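Local coordinates for D-alanyl transferase DltD (Enterococcus faecium TX0133A04, PDB 6PFX), which probably takes part in D-alanylation of lipoteichoic acid in the Gram-positive cell wall, as a membrane-associated member of the SGNH-hydrolase clan, at residues A[93-104]-A[285-294]; A[320-329]-A[371-381]. All coordinates share one frame; numbering follows the deposited sequence.

Contact 1: A[93-104]-A[285-294]; sequences MKNKKVVFIISP and NHNEVLFIIP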
loop_
_atom_site.group_PDB
_atom_site.type_symbol
_atom_site.label_atom_id
_atom_site.label_comp_id
_atom_site.label_asym_id
_atom_site.label_seq_id
_atom_site.Cartn_x
_atom_site.Cartn_y
_atom_site.Cartn_z
ATOM N N MET A 93 13.807 7.658 -4.236
ATOM C CA MET A 93 13.131 6.513 -4.819
ATOM C C MET A 93 13.605 6.169 -6.221
ATOM O O MET A 93 13.182 5.147 -6.762
ATOM C CB MET A 93 11.621 6.779 -4.890
ATOM C CG MET A 93 10.963 6.769 -3.560
ATOM S SD MET A 93 10.657 5.075 -3.058
ATOM C CE MET A 93 9.369 4.562 -4.211
ATOM N N LYS A 94 14.454 6.982 -6.833
ATOM C CA LYS A 94 14.781 6.757 -8.232
ATOM C C LYS A 94 15.357 5.357 -8.426
ATOM O O LYS A 94 16.270 4.934 -7.710
ATOM C CB LYS A 94 15.786 7.812 -8.702
ATOM C CG LYS A 94 16.113 7.721 -10.194
ATOM C CD LYS A 94 17.118 8.767 -10.642
ATOM C CE LYS A 94 17.409 8.628 -12.130
ATOM N NZ LYS A 94 18.408 9.629 -12.590
ATOM N N ASN A 95 14.809 4.633 -9.397
ATOM C CA ASN A 95 15.323 3.355 -9.863
ATOM C C ASN A 95 15.180 2.223 -8.850
ATOM O O ASN A 95 15.655 1.119 -9.116
ATOM C CB ASN A 95 16.801 3.438 -10.286
ATOM C CG ASN A 95 17.019 4.341 -11.472
ATOM O OD1 ASN A 95 17.924 5.173 -11.474
ATOM N ND2 ASN A 95 16.210 4.162 -12.502
ATOM N N LYS A 96 14.545 2.443 -7.709
ATOM C CA LYS A 96 14.418 1.360 -6.749
ATOM C C LYS A 96 13.380 0.323 -7.176
ATOM O O LYS A 96 12.398 0.613 -7.870
ATOM C CB LYS A 96 14.049 1.914 -5.371
ATOM C CG LYS A 96 15.162 2.748 -4.734
ATOM C CD LYS A 96 14.849 3.138 -3.300
ATOM C CE LYS A 96 15.038 1.972 -2.340
ATOM N NZ LYS A 96 16.438 1.662 -1.915
ATOM N N LYS A 97 13.611 -0.906 -6.743
ATOM C CA LYS A 97 12.545 -1.895 -6.729
ATOM C C LYS A 97 11.557 -1.600 -5.607
ATOM O O LYS A 97 11.921 -1.100 -4.537
ATOM C CB LYS A 97 13.136 -3.295 -6.578
ATOM C CG LYS A 97 13.884 -3.758 -7.830
ATOM C CD LYS A 97 14.372 -5.175 -7.645
ATOM C CE LYS A 97 15.079 -5.698 -8.863
ATOM N NZ LYS A 97 16.318 -4.916 -9.092
ATOM N N VAL A 98 10.285 -1.924 -5.879
ATOM C CA VAL A 98 9.150 -1.621 -5.012
ATOM C C VAL A 98 8.230 -2.832 -4.945
ATOM O O VAL A 98 7.990 -3.499 -5.955
ATOM C CB VAL A 98 8.355 -0.416 -5.561
ATOM C CG1 VAL A 98 7.158 -0.103 -4.676
ATOM C CG2 VAL A 98 9.271 0.802 -5.722
ATOM N N VAL A 99 7.696 -3.106 -3.759
ATOM C CA VAL A 99 6.615 -4.066 -3.577
ATOM C C VAL A 99 5.413 -3.275 -3.099
ATOM O O VAL A 99 5.526 -2.472 -2.168
ATOM C CB VAL A 99 6.990 -5.151 -2.557
ATOM C CG1 VAL A 99 5.861 -6.170 -2.344
ATOM C CG2 VAL A 99 8.201 -5.895 -3.009
ATOM N N PHE A 100 4.273 -3.485 -3.743
ATOM C CA PHE A 100 3.065 -2.724 -3.443
ATOM C C PHE A 100 1.905 -3.700 -3.309
ATOM O O PHE A 100 1.563 -4.385 -4.274
ATOM C CB PHE A 100 2.788 -1.707 -4.562
ATOM C CG PHE A 100 1.735 -0.670 -4.227
ATOM C CD1 PHE A 100 0.412 -1.025 -4.146
ATOM C CD2 PHE A 100 2.076 0.668 -4.003
ATOM C CE1 PHE A 100 -0.557 -0.072 -3.852
ATOM C CE2 PHE A 100 1.107 1.618 -3.699
ATOM C CZ PHE A 100 -0.201 1.246 -3.626
ATOM N N ILE A 101 1.259 -3.716 -2.146
ATOM C CA ILE A 101 0.101 -4.575 -1.902
ATOM C C ILE A 101 -1.160 -3.749 -2.144
ATOM O O ILE A 101 -1.398 -2.766 -1.435
ATOM C CB ILE A 101 0.109 -5.127 -0.468
ATOM C CG1 ILE A 101 1.482 -5.644 -0.033
ATOM C CG2 ILE A 101 -0.943 -6.225 -0.339
ATOM C CD1 ILE A 101 1.997 -6.756 -0.815
ATOM N N ILE A 102 -1.961 -4.154 -3.135
ATOM C CA ILE A 102 -3.197 -3.467 -3.510
ATOM C C ILE A 102 -4.352 -4.120 -2.750
ATOM O O ILE A 102 -4.701 -5.268 -3.034
ATOM C CB ILE A 102 -3.460 -3.613 -5.015
ATOM C CG1 ILE A 102 -2.292 -3.108 -5.856
ATOM C CG2 ILE A 102 -4.746 -2.865 -5.422
ATOM C CD1 ILE A 102 -2.446 -3.390 -7.345
ATOM N N SER A 103 -4.991 -3.394 -1.826
ATOM C CA SER A 103 -6.160 -3.944 -1.127
ATOM C C SER A 103 -7.436 -3.677 -1.920
ATOM O O SER A 103 -7.762 -2.511 -2.163
ATOM C CB SER A 103 -6.299 -3.320 0.257
ATOM O OG SER A 103 -5.227 -3.683 1.100
ATOM N N PRO A 104 -8.201 -4.702 -2.308
ATOM C CA PRO A 104 -9.483 -4.433 -2.994
ATOM C C PRO A 104 -10.420 -3.533 -2.191
ATOM O O PRO A 104 -11.145 -2.715 -2.779
ATOM C CB PRO A 104 -10.044 -5.850 -3.221
ATOM C CG PRO A 104 -8.790 -6.758 -3.239
ATOM C CD PRO A 104 -7.930 -6.149 -2.168
ATOM N N ASN A 285 9.833 7.773 -11.650
ATOM C CA ASN A 285 11.033 7.345 -10.951
ATOM C C ASN A 285 11.723 6.146 -11.589
ATOM O O ASN A 285 12.769 5.710 -11.086
ATOM C CB ASN A 285 10.677 6.886 -9.537
ATOM C CG ASN A 285 10.420 8.009 -8.601
ATOM O OD1 ASN A 285 10.864 9.137 -8.813
ATOM N ND2 ASN A 285 9.729 7.699 -7.513
ATOM N N HIS A 286 11.153 5.571 -12.642
ATOM C CA HIS A 286 11.676 4.339 -13.237
ATOM C C HIS A 286 11.789 3.215 -12.204
ATOM O O HIS A 286 12.749 2.436 -12.197
ATOM C CB HIS A 286 12.987 4.605 -13.982
ATOM C CG HIS A 286 12.878 5.713 -14.989
ATOM N ND1 HIS A 286 12.164 5.584 -16.162
ATOM C CD2 HIS A 286 13.361 6.979 -14.982
ATOM C CE1 HIS A 286 12.223 6.717 -16.840
ATOM N NE2 HIS A 286 12.943 7.580 -16.146
ATOM N N ASN A 287 10.792 3.118 -11.328
ATOM C CA ASN A 287 10.745 2.022 -10.379
ATOM C C ASN A 287 10.300 0.753 -11.093
ATOM O O ASN A 287 9.388 0.779 -11.918
ATOM C CB ASN A 287 9.722 2.303 -9.279
ATOM C CG ASN A 287 10.135 3.419 -8.363
ATOM O OD1 ASN A 287 9.404 4.384 -8.178
ATOM N ND2 ASN A 287 11.324 3.308 -7.799
ATOM N N GLU A 288 10.923 -0.365 -10.756
ATOM C CA GLU A 288 10.378 -1.670 -11.095
ATOM C C GLU A 288 9.543 -2.113 -9.903
ATOM O O GLU A 288 9.977 -1.975 -8.756
ATOM C CB GLU A 288 11.490 -2.674 -11.364
ATOM C CG GLU A 288 12.277 -2.382 -12.656
ATOM C CD GLU A 288 11.513 -2.736 -13.936
ATOM O OE1 GLU A 288 10.453 -3.397 -13.875
ATOM O OE2 GLU A 288 11.978 -2.348 -15.030
ATOM N N VAL A 289 8.336 -2.597 -10.162
ATOM C CA VAL A 289 7.374 -2.834 -9.094
ATOM C C VAL A 289 6.803 -4.237 -9.222
ATOM O O VAL A 289 6.509 -4.701 -10.329
ATOM C CB VAL A 289 6.207 -1.813 -9.126
ATOM C CG1 VAL A 289 5.380 -1.874 -7.837
ATOM C CG2 VAL A 289 6.685 -0.403 -9.385
ATOM N N LEU A 290 6.639 -4.904 -8.077
ATOM C CA LEU A 290 5.807 -6.096 -7.946
ATOM C C LEU A 290 4.534 -5.700 -7.201
ATOM O O LEU A 290 4.595 -5.272 -6.039
ATOM C CB LEU A 290 6.532 -7.218 -7.195
ATOM C CG LEU A 290 5.686 -8.439 -6.794
ATOM C CD1 LEU A 290 5.154 -9.209 -8.011
ATOM C CD2 LEU A 290 6.468 -9.392 -5.863
ATOM N N PHE A 291 3.392 -5.820 -7.874
ATOM C CA PHE A 291 2.091 -5.597 -7.259
ATOM C C PHE A 291 1.522 -6.935 -6.809
ATOM O O PHE A 291 1.665 -7.941 -7.505
ATOM C CB PHE A 291 1.116 -4.931 -8.238
ATOM C CG PHE A 291 1.526 -3.537 -8.642
ATOM C CD1 PHE A 291 1.179 -2.452 -7.859
ATOM C CD2 PHE A 291 2.258 -3.316 -9.800
ATOM C CE1 PHE A 291 1.557 -1.158 -8.213
ATOM C CE2 PHE A 291 2.650 -2.019 -10.163
ATOM C CZ PHE A 291 2.288 -0.944 -9.369
ATOM N N ILE A 292 0.907 -6.942 -5.626
ATOM C CA ILE A 292 0.277 -8.128 -5.038
ATOM C C ILE A 292 -1.187 -7.800 -4.778
ATOM O O ILE A 292 -1.493 -6.780 -4.146
ATOM C CB ILE A 292 0.999 -8.558 -3.739
ATOM C CG1 ILE A 292 2.478 -8.819 -4.051
ATOM C CG2 ILE A 292 0.302 -9.772 -3.091
ATOM C CD1 ILE A 292 3.386 -9.000 -2.844
ATOM N N ILE A 293 -2.084 -8.673 -5.249
ATOM C CA ILE A 293 -3.524 -8.518 -5.068
ATOM C C ILE A 293 -4.008 -9.695 -4.235
ATOM O O ILE A 293 -4.026 -10.833 -4.731
ATOM C CB ILE A 293 -4.276 -8.535 -6.401
ATOM C CG1 ILE A 293 -3.681 -7.520 -7.372
ATOM C CG2 ILE A 293 -5.729 -8.181 -6.133
ATOM C CD1 ILE A 293 -4.303 -7.517 -8.767
ATOM N N PRO A 294 -4.364 -9.483 -2.975
ATOM C CA PRO A 294 -4.790 -10.591 -2.121
ATOM C C PRO A 294 -6.237 -10.952 -2.375
ATOM O O PRO A 294 -7.027 -10.122 -2.847
ATOM C CB PRO A 294 -4.650 -10.016 -0.706
ATOM C CG PRO A 294 -4.985 -8.546 -0.923
ATOM C CD PRO A 294 -4.261 -8.220 -2.222
HETATM O O HOH W 1 13.965 -0.562 -10.477
#
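Strands 97-101 and 288-293 run parallel, Val-98 beside Val-289 and Phe-100 beside Phe-291, their axes 4.7 Å apart and 19° askew. They are neighbouring strands in the middle of the five-stranded parallel sheet of an SGNH-hydrolase-like alpha/beta core. Backbone bonds pass back and forth between them, from Val-98 N to Glu-288 O and from Leu-290 N to Val-98 O, through to Ile-102 N and Ile-292 O. Beta-branched and aromatic residues suit this buried centre. On one face, CB of Phe-100 rests 3.7 Å from CD1 of Phe-291, the two rings inclined at 52°, and CD1 of Ile-102 comes to the same Phe-291 atom; helix 271-284 packs over this side. On the other face Ile-101 and Ile-292 run abreast, and their CD1 methyls are pressed to 3.3 Å, a tight fit. At the more open strand starts, Lys-97 NZ forms a salt bridge with Glu-367, and the Glu-288 carboxylate has Ser-373 and Arg-329 as partners. Before the strands, the side-chain amide of Asn-287 adds to the backbone bonds (Asn-95 N to Asn-285 O, and a weak one from Glu-288 N to Lys-96 O): with CG beside its own backbone N (chi1 -69°), ND2 reaches into the type II turn 93-96. Both its hydrogens are used, one on Met-93 O at 2.8 Å and the other on Lys-96 O at 2.9 Å, each acceptor somewhat out of the amide plane.

Contact 2: A[320-329]-A[371-381]; sequences FQLNSQGFNR and TASKYHLDDAF. With GOL (glycerol), chain C.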
loop_
_atom_site.group_PDB
_atom_site.type_symbol
_atom_site.label_atom_id
_atom_site.label_comp_id
_atom_site.label_asym_id
_atom_site.label_seq_id
_atom_site.Cartn_x
_atom_site.Cartn_y
_atom_site.Cartn_z
ATOM N N PHE A 320 -5.983 -4.249 -15.949
ATOM C CA PHE A 320 -6.020 -3.447 -17.168
ATOM C C PHE A 320 -5.284 -2.128 -16.963
ATOM O O PHE A 320 -4.472 -1.714 -17.802
ATOM C CB PHE A 320 -7.468 -3.202 -17.584
ATOM C CG PHE A 320 -7.604 -2.359 -18.808
ATOM C CD1 PHE A 320 -7.681 -0.979 -18.720
ATOM C CD2 PHE A 320 -7.646 -2.947 -20.057
ATOM C CE1 PHE A 320 -7.807 -0.200 -19.865
ATOM C CE2 PHE A 320 -7.771 -2.180 -21.194
ATOM C CZ PHE A 320 -7.836 -0.806 -21.100
ATOM N N GLN A 321 -5.520 -1.467 -15.827
ATOM C CA GLN A 321 -4.861 -0.186 -15.579
ATOM C C GLN A 321 -3.349 -0.364 -15.500
ATOM O O GLN A 321 -2.581 0.460 -16.017
ATOM C CB GLN A 321 -5.394 0.436 -14.280
ATOM C CG GLN A 321 -4.879 1.871 -13.970
ATOM C CD GLN A 321 -5.660 2.519 -12.831
ATOM O OE1 GLN A 321 -6.676 1.971 -12.381
ATOM N NE2 GLN A 321 -5.189 3.663 -12.347
ATOM N N LEU A 322 -2.909 -1.450 -14.863
ATOM C CA LEU A 322 -1.486 -1.732 -14.714
ATOM C C LEU A 322 -0.870 -2.128 -16.050
ATOM O O LEU A 322 0.068 -1.480 -16.528
ATOM C CB LEU A 322 -1.317 -2.829 -13.652
ATOM C CG LEU A 322 -1.575 -2.380 -12.211
ATOM C CD1 LEU A 322 -1.657 -3.536 -11.245
ATOM C CD2 LEU A 322 -0.482 -1.425 -11.738
ATOM N N ASN A 323 -1.410 -3.179 -16.675
ATOM C CA ASN A 323 -0.812 -3.744 -17.878
ATOM C C ASN A 323 -0.843 -2.760 -19.039
ATOM O O ASN A 323 0.104 -2.700 -19.835
ATOM C CB ASN A 323 -1.554 -5.021 -18.279
ATOM C CG ASN A 323 -1.334 -6.161 -17.319
ATOM O OD1 ASN A 323 -0.344 -6.206 -16.584
ATOM N ND2 ASN A 323 -2.244 -7.119 -17.347
ATOM N N SER A 324 -1.933 -2.002 -19.177
ATOM C CA SER A 324 -2.038 -1.087 -20.304
ATOM C C SER A 324 -0.950 -0.026 -20.263
ATOM O O SER A 324 -0.658 0.592 -21.291
ATOM C CB SER A 324 -3.405 -0.398 -20.331
ATOM O OG SER A 324 -3.548 0.522 -19.263
ATOM N N GLN A 325 -0.370 0.221 -19.094
ATOM C CA GLN A 325 0.642 1.250 -18.938
ATOM C C GLN A 325 2.038 0.684 -18.745
ATOM O O GLN A 325 2.990 1.457 -18.576
ATOM C CB GLN A 325 0.258 2.151 -17.757
ATOM C CG GLN A 325 -1.127 2.799 -17.933
ATOM C CD GLN A 325 -1.414 3.789 -16.828
ATOM O OE1 GLN A 325 -1.146 4.990 -16.958
ATOM N NE2 GLN A 325 -1.969 3.293 -15.728
ATOM N N GLY A 326 2.197 -0.630 -18.811
ATOM C CA GLY A 326 3.507 -1.242 -18.769
ATOM C C GLY A 326 3.889 -1.886 -17.458
ATOM O O GLY A 326 5.007 -2.417 -17.353
ATOM N N PHE A 327 3.004 -1.865 -16.462
ATOM C CA PHE A 327 3.239 -2.540 -15.189
ATOM C C PHE A 327 2.744 -3.970 -15.347
ATOM O O PHE A 327 1.544 -4.233 -15.260
ATOM C CB PHE A 327 2.491 -1.819 -14.079
ATOM C CG PHE A 327 2.945 -0.394 -13.834
ATOM C CD1 PHE A 327 4.001 -0.131 -12.973
ATOM C CD2 PHE A 327 2.290 0.670 -14.419
ATOM C CE1 PHE A 327 4.398 1.150 -12.712
ATOM C CE2 PHE A 327 2.673 1.951 -14.157
ATOM C CZ PHE A 327 3.746 2.198 -13.302
ATOM N N ASN A 328 3.666 -4.901 -15.603
ATOM C CA ASN A 328 3.277 -6.259 -15.956
ATOM C C ASN A 328 3.733 -7.289 -14.930
ATOM O O ASN A 328 3.584 -8.495 -15.169
ATOM C CB ASN A 328 3.835 -6.653 -17.329
ATOM C CG ASN A 328 3.305 -5.792 -18.443
ATOM O OD1 ASN A 328 4.066 -5.215 -19.224
ATOM N ND2 ASN A 328 1.999 -5.710 -18.539
ATOM N N ARG A 329 4.259 -6.845 -13.793
ATOM C CA ARG A 329 4.768 -7.736 -12.749
ATOM C C ARG A 329 3.764 -7.703 -11.603
ATOM O O ARG A 329 3.784 -6.795 -10.764
ATOM C CB ARG A 329 6.151 -7.296 -12.292
ATOM C CG ARG A 329 6.830 -8.268 -11.340
ATOM C CD ARG A 329 8.160 -7.729 -10.847
ATOM N NE ARG A 329 9.180 -7.564 -11.873
ATOM C CZ ARG A 329 9.467 -6.403 -12.457
ATOM N NH1 ARG A 329 8.778 -5.312 -12.155
ATOM N NH2 ARG A 329 10.429 -6.338 -13.365
ATOM N N THR A 371 13.405 -8.619 -15.615
ATOM C CA THR A 371 12.701 -8.084 -16.770
ATOM C C THR A 371 12.677 -6.566 -16.659
ATOM O O THR A 371 12.723 -6.004 -15.558
ATOM C CB THR A 371 11.267 -8.598 -16.893
ATOM O OG1 THR A 371 10.538 -8.192 -15.735
ATOM C CG2 THR A 371 11.230 -10.113 -17.025
ATOM N N ALA A 372 12.599 -5.911 -17.812
ATOM C CA ALA A 372 12.621 -4.461 -17.903
ATOM C C ALA A 372 11.235 -3.934 -18.229
ATOM O O ALA A 372 10.612 -4.364 -19.204
ATOM C CB ALA A 372 13.588 -4.012 -19.002
ATOM N N SER A 373 10.770 -2.990 -17.431
ATOM C CA SER A 373 9.480 -2.365 -17.658
ATOM C C SER A 373 9.694 -1.030 -18.356
ATOM O O SER A 373 10.611 -0.278 -18.014
ATOM C CB SER A 373 8.764 -2.122 -16.330
ATOM O OG SER A 373 8.536 -3.321 -15.615
ATOM N N LYS A 374 8.853 -0.748 -19.344
ATOM C CA LYS A 374 8.826 0.547 -20.011
ATOM C C LYS A 374 7.396 1.054 -19.955
ATOM O O LYS A 374 6.463 0.353 -20.369
ATOM C CB LYS A 374 9.299 0.440 -21.457
ATOM C CG LYS A 374 10.743 0.009 -21.608
ATOM C CD LYS A 374 11.698 1.002 -20.975
ATOM C CE LYS A 374 13.126 0.500 -21.063
ATOM N NZ LYS A 374 14.061 1.481 -20.447
ATOM N N TYR A 375 7.221 2.251 -19.423
ATOM C CA TYR A 375 5.898 2.729 -19.070
ATOM C C TYR A 375 5.335 3.675 -20.113
ATOM O O TYR A 375 6.062 4.467 -20.725
ATOM C CB TYR A 375 5.915 3.397 -17.695
ATOM C CG TYR A 375 6.409 2.461 -16.616
ATOM C CD1 TYR A 375 5.734 1.275 -16.366
ATOM C CD2 TYR A 375 7.541 2.748 -15.853
ATOM C CE1 TYR A 375 6.161 0.397 -15.393
ATOM C CE2 TYR A 375 7.975 1.876 -14.871
ATOM C CZ TYR A 375 7.284 0.702 -14.651
ATOM O OH TYR A 375 7.677 -0.167 -13.681
ATOM N N HIS A 376 4.020 3.579 -20.295
ATOM C CA HIS A 376 3.252 4.466 -21.165
ATOM C C HIS A 376 2.068 4.951 -20.341
ATOM O O HIS A 376 1.001 4.331 -20.366
ATOM C CB HIS A 376 2.820 3.732 -22.414
ATOM C CG HIS A 376 3.965 3.378 -23.299
ATOM N ND1 HIS A 376 4.559 2.134 -23.291
ATOM C CD2 HIS A 376 4.671 4.128 -24.177
ATOM C CE1 HIS A 376 5.566 2.127 -24.146
ATOM N NE2 HIS A 376 5.655 3.325 -24.695
ATOM N N LEU A 377 2.261 6.048 -19.603
ATOM C CA LEU A 377 1.194 6.561 -18.755
ATOM C C LEU A 377 0.048 7.137 -19.583
ATOM O O LEU A 377 0.257 7.751 -20.636
ATOM C CB LEU A 377 1.711 7.621 -17.792
ATOM C CG LEU A 377 2.703 7.119 -16.747
ATOM C CD1 LEU A 377 3.361 8.298 -16.067
ATOM C CD2 LEU A 377 2.008 6.218 -15.737
ATOM N N ASP A 378 -1.176 6.919 -19.104
ATOM C CA ASP A 378 -2.369 7.483 -19.717
ATOM C C ASP A 378 -3.144 8.254 -18.661
ATOM O O ASP A 378 -3.659 7.665 -17.704
ATOM C CB ASP A 378 -3.252 6.387 -20.297
ATOM C CG ASP A 378 -4.343 6.933 -21.190
ATOM O OD1 ASP A 378 -4.654 8.151 -21.144
ATOM O OD2 ASP A 378 -4.884 6.133 -21.970
ATOM N N ASP A 379 -3.263 9.561 -18.863
ATOM C CA ASP A 379 -3.964 10.414 -17.917
ATOM C C ASP A 379 -5.471 10.182 -17.912
ATOM O O ASP A 379 -6.141 10.655 -16.990
ATOM C CB ASP A 379 -3.598 11.870 -18.214
ATOM C CG ASP A 379 -2.120 12.170 -17.973
ATOM O OD1 ASP A 379 -1.570 11.735 -16.942
ATOM O OD2 ASP A 379 -1.505 12.863 -18.814
ATOM N N ALA A 380 -6.023 9.447 -18.885
ATOM C CA ALA A 380 -7.431 9.074 -18.811
ATOM C C ALA A 380 -7.759 8.357 -17.507
ATOM O O ALA A 380 -8.922 8.323 -17.090
ATOM C CB ALA A 380 -7.812 8.145 -19.970
ATOM N N PHE A 381 -6.773 7.715 -16.878
ATOM C CA PHE A 381 -7.075 6.972 -15.654
ATOM C C PHE A 381 -7.376 7.888 -14.466
ATOM O O PHE A 381 -7.790 7.387 -13.415
ATOM C CB PHE A 381 -5.939 5.985 -15.353
ATOM C CG PHE A 381 -5.883 4.810 -16.293
ATOM C CD1 PHE A 381 -6.889 3.844 -16.280
ATOM C CD2 PHE A 381 -4.804 4.636 -17.153
ATOM C CE1 PHE A 381 -6.821 2.767 -17.128
ATOM C CE2 PHE A 381 -4.754 3.562 -18.018
ATOM C CZ PHE A 381 -5.748 2.613 -17.982
HETATM C C1 GOL C . 11.518 -12.361 -11.171
HETATM O O1 GOL C . 11.607 -13.562 -11.914
HETATM C C2 GOL C . 10.601 -11.375 -11.856
HETATM O O2 GOL C . 10.244 -10.340 -10.943
HETATM C C3 GOL C . 11.220 -10.796 -13.101
HETATM O O3 GOL C . 10.385 -9.770 -13.640
HETATM O O HOH W 2 -1.231 3.313 -21.831
HETATM O O HOH W 3 6.745 -2.854 -19.411
HETATM O O HOH W 4 6.642 -4.918 -15.550
HETATM O O HOH W 5 13.215 -7.657 -12.656
#
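CG of Gln-325 stands beside its backbone N (chi1 -58°) and the chain runs on extended, while CG of Phe-381, likewise beside its own N and opposite the carbonyl carbon (chi1 -72°), turns the ring toward the Gln-325 amide, whose NE2 lies 3.4 Å from the ring's CD2. The amide is gripped at both ends: NE2 gives a straight bond to Gln-321 O, a turn back in the helix, and OE1 takes the backbone N of Asp-378 at 2.9 Å, as well as an amide hydrogen of Gln-276. A glutamine suits the place because it can donate to the helix and accept from the loop at once. Gln-321 runs past Phe-381 the other way, its amide almost parallel to the ring and held by Trp-386 on OE1 and Gln-276 on NE2, and CG sits over the ring face, 3.8 Å from the centroid in a CH-pi contact; Ser-324 OG approaches the ring's edge at CZ. Helix 308-323 is followed here by a Schellman motif; its Gly-326, with positive phi and no side chain, lets CA lie close to Lys-374 O and the two backbones close up, and His-376 N bonds to Gln-325 O. Beyond the turn, Phe-327 and Tyr-375 form an offset stack, centroids 4.1 Å apart and planes at 26°, with CE1 of Tyr-375 over the Phe-327 face. Tyrosine adds a hydroxyl to the aromatic surface, and it bonds to Asn-287 O. At the far end Arg-329 passes Thr-371 head to tail and donates from NE to O3 of a glycerol, probably from the crystallisation liquor, at 3.1 Å; Thr-371 OG1 meets the same O3 at 2.6 Å. NH1 of Arg-329 also bonds to Val-289 O.

Both segments of contact 1 precede those of contact 2 in sequence, and the centres of the two contacts are about 12 Å apart. Contact 1 lies in the buried middle of the parallel sheet, about 9 Å from the chain centre. Contact 2 lies farther out, about 18 Å from it, where the end of helix 308-323 leads toward edge strand 330-332 and meets the loop that follows helix 351-365. They touch directly: Ser-373 OG probably bonds to Glu-288 OE1, while Leu-322 packs on Phe-291. The loop between helix 351-365 and helix 384-388 is thereby tied to the start of strand 288-293.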